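Local atomic coordinates of lyase/mutase (Burkholderia cenocepacia, PDB entry 4LSB), a protein that is a putative lyase or mutase with a TIM-barrel type fold that carries a bound magnesium ion. Residues C165-H170 with I179-A184; R173-T178 with A205-A210. All coordinates share one frame; numbering follows the deposited sequence.

Contact 1: residues C165-H170 with I179-A184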
# COMPACT_ATOMS: atom_id res chain seq x y z
N CYS B 165 -24.14 -13.56 -1.71
CA CYS B 165 -25.43 -12.97 -1.36
C CYS B 165 -25.19 -11.85 -0.35
O CYS B 165 -24.64 -12.07 0.75
CB CYS B 165 -26.41 -14.00 -0.82
SG CYS B 165 -27.92 -13.19 -0.23
N GLU B 166 -25.60 -10.64 -0.73
CA GLU B 166 -25.19 -9.46 -0.01
C GLU B 166 -26.24 -8.95 0.98
O GLU B 166 -26.09 -7.87 1.52
CB GLU B 166 -24.82 -8.36 -1.00
CG GLU B 166 -23.75 -8.76 -1.96
CD GLU B 166 -22.41 -9.01 -1.29
OE1 GLU B 166 -21.81 -8.03 -0.79
OE2 GLU B 166 -21.94 -10.18 -1.25
N ASN B 167 -27.28 -9.74 1.18
CA ASN B 167 -28.41 -9.39 2.04
C ASN B 167 -28.05 -8.70 3.33
O ASN B 167 -28.60 -7.62 3.64
CB ASN B 167 -29.22 -10.62 2.37
CG ASN B 167 -30.30 -10.92 1.37
OD1 ASN B 167 -30.60 -10.11 0.49
ND2 ASN B 167 -30.90 -12.08 1.48
N TYR B 168 -27.12 -9.30 4.07
CA TYR B 168 -26.78 -8.81 5.40
C TYR B 168 -26.01 -7.51 5.37
O TYR B 168 -25.90 -6.86 6.41
CB TYR B 168 -25.98 -9.86 6.20
CG TYR B 168 -26.83 -10.92 6.87
CD1 TYR B 168 -27.61 -11.82 6.12
CD2 TYR B 168 -26.84 -11.05 8.26
CE1 TYR B 168 -28.38 -12.79 6.74
CE2 TYR B 168 -27.59 -12.02 8.89
CZ TYR B 168 -28.36 -12.88 8.15
OH TYR B 168 -29.09 -13.81 8.80
N LEU B 169 -25.45 -7.13 4.22
CA LEU B 169 -24.80 -5.83 4.11
C LEU B 169 -25.77 -4.69 3.70
O LEU B 169 -25.37 -3.52 3.69
CB LEU B 169 -23.61 -5.86 3.15
CG LEU B 169 -22.54 -6.94 3.36
CD1 LEU B 169 -21.45 -6.75 2.31
CD2 LEU B 169 -21.92 -6.93 4.75
N HIS B 170 -27.02 -5.02 3.39
CA HIS B 170 -27.98 -4.01 2.94
C HIS B 170 -29.30 -4.05 3.74
O HIS B 170 -30.40 -3.98 3.20
CB HIS B 170 -28.24 -4.16 1.42
CG HIS B 170 -27.03 -3.90 0.58
ND1 HIS B 170 -26.08 -4.87 0.32
CD2 HIS B 170 -26.59 -2.77 -0.02
CE1 HIS B 170 -25.11 -4.34 -0.41
NE2 HIS B 170 -25.39 -3.07 -0.63
N ILE B 179 -30.03 -18.01 2.88
CA ILE B 179 -29.77 -19.44 2.59
C ILE B 179 -30.40 -19.87 1.29
O ILE B 179 -29.78 -20.59 0.52
CB ILE B 179 -30.15 -20.36 3.78
CG1 ILE B 179 -29.07 -20.28 4.86
CG2 ILE B 179 -30.35 -21.81 3.40
CD1 ILE B 179 -29.58 -20.71 6.23
N ALA B 180 -31.61 -19.41 1.03
CA ALA B 180 -32.31 -19.87 -0.17
C ALA B 180 -31.57 -19.40 -1.40
O ALA B 180 -31.42 -20.13 -2.35
CB ALA B 180 -33.74 -19.39 -0.19
N ARG B 181 -31.13 -18.16 -1.39
CA ARG B 181 -30.31 -17.62 -2.52
C ARG B 181 -29.04 -18.46 -2.72
O ARG B 181 -28.69 -18.87 -3.86
CB ARG B 181 -29.96 -16.17 -2.23
CG ARG B 181 -31.14 -15.21 -2.46
CD ARG B 181 -30.77 -13.78 -2.11
NE ARG B 181 -31.88 -12.89 -2.48
CZ ARG B 181 -32.11 -12.41 -3.70
NH1 ARG B 181 -31.30 -12.68 -4.71
NH2 ARG B 181 -33.16 -11.63 -3.90
N LEU B 182 -28.35 -18.74 -1.62
CA LEU B 182 -27.07 -19.46 -1.73
C LEU B 182 -27.30 -20.82 -2.26
O LEU B 182 -26.53 -21.31 -3.06
CB LEU B 182 -26.31 -19.57 -0.41
CG LEU B 182 -25.79 -18.27 0.18
CD1 LEU B 182 -25.07 -18.56 1.49
CD2 LEU B 182 -24.85 -17.56 -0.77
N VAL B 183 -28.37 -21.47 -1.80
CA VAL B 183 -28.73 -22.78 -2.32
C VAL B 183 -29.07 -22.71 -3.84
O VAL B 183 -28.73 -23.58 -4.63
CB VAL B 183 -29.94 -23.34 -1.53
CG1 VAL B 183 -30.55 -24.53 -2.25
CG2 VAL B 183 -29.51 -23.70 -0.13
N ALA B 184 -29.72 -21.63 -4.23
CA ALA B 184 -30.11 -21.47 -5.63
C ALA B 184 -28.86 -21.22 -6.52
O ALA B 184 -28.79 -21.71 -7.65
CB ALA B 184 -31.10 -20.36 -5.79
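The loop after barrel strand 160-164 of this TIM-barrel protein turns back onto helix 175-187, the next helix of the chain, through Cys165 and Asn167 on one side and Arg181 and Leu182 on the other. Cys165 touches both helix residues, each with a different atom. Its SG lies anti to the backbone N (chi1 173°), which sends the sulfur alongside the aliphatic part of the arginine, 3.5 Å from Arg181 CD. Its CB rests on the methyl CD2 of Leu182 at 3.9 Å. All four residues are buried, and helix 201-211 packs on Leu182 from outside the pair.

Arg181 runs out extended from CG to NE, so its methylene part serves the loop while its charged end is held elsewhere: NE makes a salt bridge with Asp177, and NH1 and NH2 bond to Tyr185 OH and Tyr136 O. Asn167 crosses this chain at about a right angle, with its amide plane 85° from the guanidinium plane. Its ND2 sits 4.0 Å from Arg181 CD but spends its hydrogens on Thr178 OG1 and Asp177 OD2, so Asp177 ties both polar groups together.

The loop itself contains a short 3-10 turn. Glu166 O takes two donors from opposite faces of its carbonyl plane: Leu169 N at 2.9 Å, and His170 ND1 at 3.2 Å, along a nearly straight N-H line.

Contact 2: residues R173-T178 with A205-A210; sequences RDLDDT and AAVTRA
Leu175, in the first turn of helix 175-187, reaches across to Ala206 and Val207 of helix 201-211, the next helix in the outer layer of the barrel. Its CB already heads for the neighbouring helix, and on its flank the side chain meets Tyr168 of the preceding loop. A first torsion of -175° points CG away from the backbone N and carries the branch point up to helix 201-211, and there the two methyls part company. CD1 meets Val207 CG2 at 4.0 Å, while CD2 is turned to Ala206 CB, a looser approach of 4.4 Å near the border of the contact. Val207 is also packed by Ile179 and Leu182, so Leu175 extends a row of apolar contacts along the same helix.

The helix start that carries Leu175 has its own hydrogen bonds. Asp174 is at the N-cap position, with OD1 facing Asp177 N at a spacing so short that the bond is doubtful in detail, and its carbonyl O takes both Thr178 N and, at 2.8 Å, Thr178 OG1. These polar groups find their partners in the helix start and in Asn167 and Arg181, and what remains between the helices is methyl against methyl: a contact of dispersion and burial, with no directional bond to set its angle.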
# COMPACT_ATOMS: atom_id res chain seq x y z
N ARG B 173 -31.17 -8.64 7.05
CA ARG B 173 -30.54 -9.70 7.84
C ARG B 173 -31.53 -10.86 8.00
O ARG B 173 -31.88 -11.23 9.09
CB ARG B 173 -30.09 -9.17 9.21
CG ARG B 173 -29.06 -8.05 9.10
CD ARG B 173 -28.69 -7.53 10.48
NE ARG B 173 -28.03 -8.60 11.22
CZ ARG B 173 -26.74 -8.90 11.14
NH1 ARG B 173 -25.92 -8.19 10.36
NH2 ARG B 173 -26.26 -9.90 11.84
N ASP B 174 -31.94 -11.43 6.89
CA ASP B 174 -32.89 -12.53 6.87
C ASP B 174 -32.16 -13.82 6.48
O ASP B 174 -31.78 -14.02 5.31
CB ASP B 174 -34.00 -12.20 5.87
CG ASP B 174 -35.05 -13.32 5.70
OD1 ASP B 174 -34.69 -14.48 5.38
OD2 ASP B 174 -36.25 -13.04 5.84
N LEU B 175 -31.95 -14.69 7.46
CA LEU B 175 -31.19 -15.93 7.27
C LEU B 175 -31.82 -16.83 6.23
O LEU B 175 -31.17 -17.42 5.39
CB LEU B 175 -31.08 -16.68 8.61
CG LEU B 175 -30.22 -17.96 8.68
CD1 LEU B 175 -28.80 -17.64 8.27
CD2 LEU B 175 -30.23 -18.59 10.08
N ASP B 176 -33.14 -16.95 6.29
CA ASP B 176 -33.79 -17.84 5.39
C ASP B 176 -33.78 -17.41 3.91
O ASP B 176 -33.60 -18.26 3.07
CB ASP B 176 -35.18 -18.13 5.90
CG ASP B 176 -35.13 -18.90 7.18
OD1 ASP B 176 -35.05 -20.16 7.12
OD2 ASP B 176 -35.13 -18.25 8.26
N ASP B 177 -33.94 -16.13 3.60
CA ASP B 177 -33.79 -15.68 2.20
C ASP B 177 -32.34 -15.87 1.74
O ASP B 177 -32.05 -16.28 0.62
CB ASP B 177 -34.14 -14.20 1.99
CG ASP B 177 -34.23 -13.83 0.47
OD1 ASP B 177 -35.11 -14.38 -0.20
OD2 ASP B 177 -33.43 -12.99 -0.06
N THR B 178 -31.43 -15.54 2.64
CA THR B 178 -30.02 -15.60 2.35
C THR B 178 -29.63 -17.05 2.03
O THR B 178 -28.97 -17.30 1.03
CB THR B 178 -29.22 -14.99 3.48
OG1 THR B 178 -29.61 -13.62 3.66
CG2 THR B 178 -27.71 -15.05 3.17
N ALA B 205 -23.44 -22.14 11.08
CA ALA B 205 -23.61 -23.59 11.00
C ALA B 205 -24.84 -24.00 10.20
O ALA B 205 -24.85 -25.01 9.53
CB ALA B 205 -23.66 -24.19 12.37
N ALA B 206 -25.90 -23.22 10.29
CA ALA B 206 -27.12 -23.46 9.51
C ALA B 206 -26.89 -23.23 8.02
O ALA B 206 -27.47 -23.92 7.20
CB ALA B 206 -28.24 -22.56 9.98
N VAL B 207 -26.15 -22.19 7.70
CA VAL B 207 -25.70 -21.98 6.30
C VAL B 207 -24.91 -23.18 5.76
O VAL B 207 -25.25 -23.68 4.71
CB VAL B 207 -24.85 -20.70 6.13
CG1 VAL B 207 -24.42 -20.56 4.69
CG2 VAL B 207 -25.71 -19.51 6.46
N THR B 208 -23.90 -23.62 6.48
CA THR B 208 -23.04 -24.68 5.93
C THR B 208 -23.82 -25.99 5.81
O THR B 208 -23.63 -26.77 4.85
CB THR B 208 -21.78 -24.88 6.80
OG1 THR B 208 -22.14 -25.36 8.10
CG2 THR B 208 -21.02 -23.56 7.00
N ARG B 209 -24.66 -26.29 6.80
CA ARG B 209 -25.48 -27.51 6.72
C ARG B 209 -26.43 -27.51 5.51
O ARG B 209 -26.54 -28.52 4.78
CB ARG B 209 -26.29 -27.73 8.02
CG ARG B 209 -26.68 -29.20 8.26
CD ARG B 209 -27.49 -29.35 9.57
NE ARG B 209 -28.72 -28.62 9.37
CZ ARG B 209 -29.80 -29.11 8.77
NH1 ARG B 209 -29.87 -30.40 8.40
NH2 ARG B 209 -30.85 -28.33 8.58
N ALA B 210 -27.15 -26.42 5.33
CA ALA B 210 -28.09 -26.29 4.20
C ALA B 210 -27.40 -26.24 2.83
O ALA B 210 -27.93 -26.73 1.87
CB ALA B 210 -28.93 -25.04 4.35

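Read from the N terminus, the four segments come as 165-170, 173-178, 179-184 and 205-210, so the two contacts cross rather than nest. Contact 1 closes the shorter loop, eight intervening residues, and returns the loop after strand 160-164 to the helix that follows. Contact 2 starts inside that loop and closes a longer one of 26 residues, spanning the rest of helix 175-187 and strand 192-194 before reaching helix 201-211. Helix 175-187 is the shared element, touching the loop in contact 1 and its neighbouring helix in contact 2. Tyr168 of segment 165-170 also packs on Thr178, so the loop of contact 1 meets the helix start of contact 2 directly.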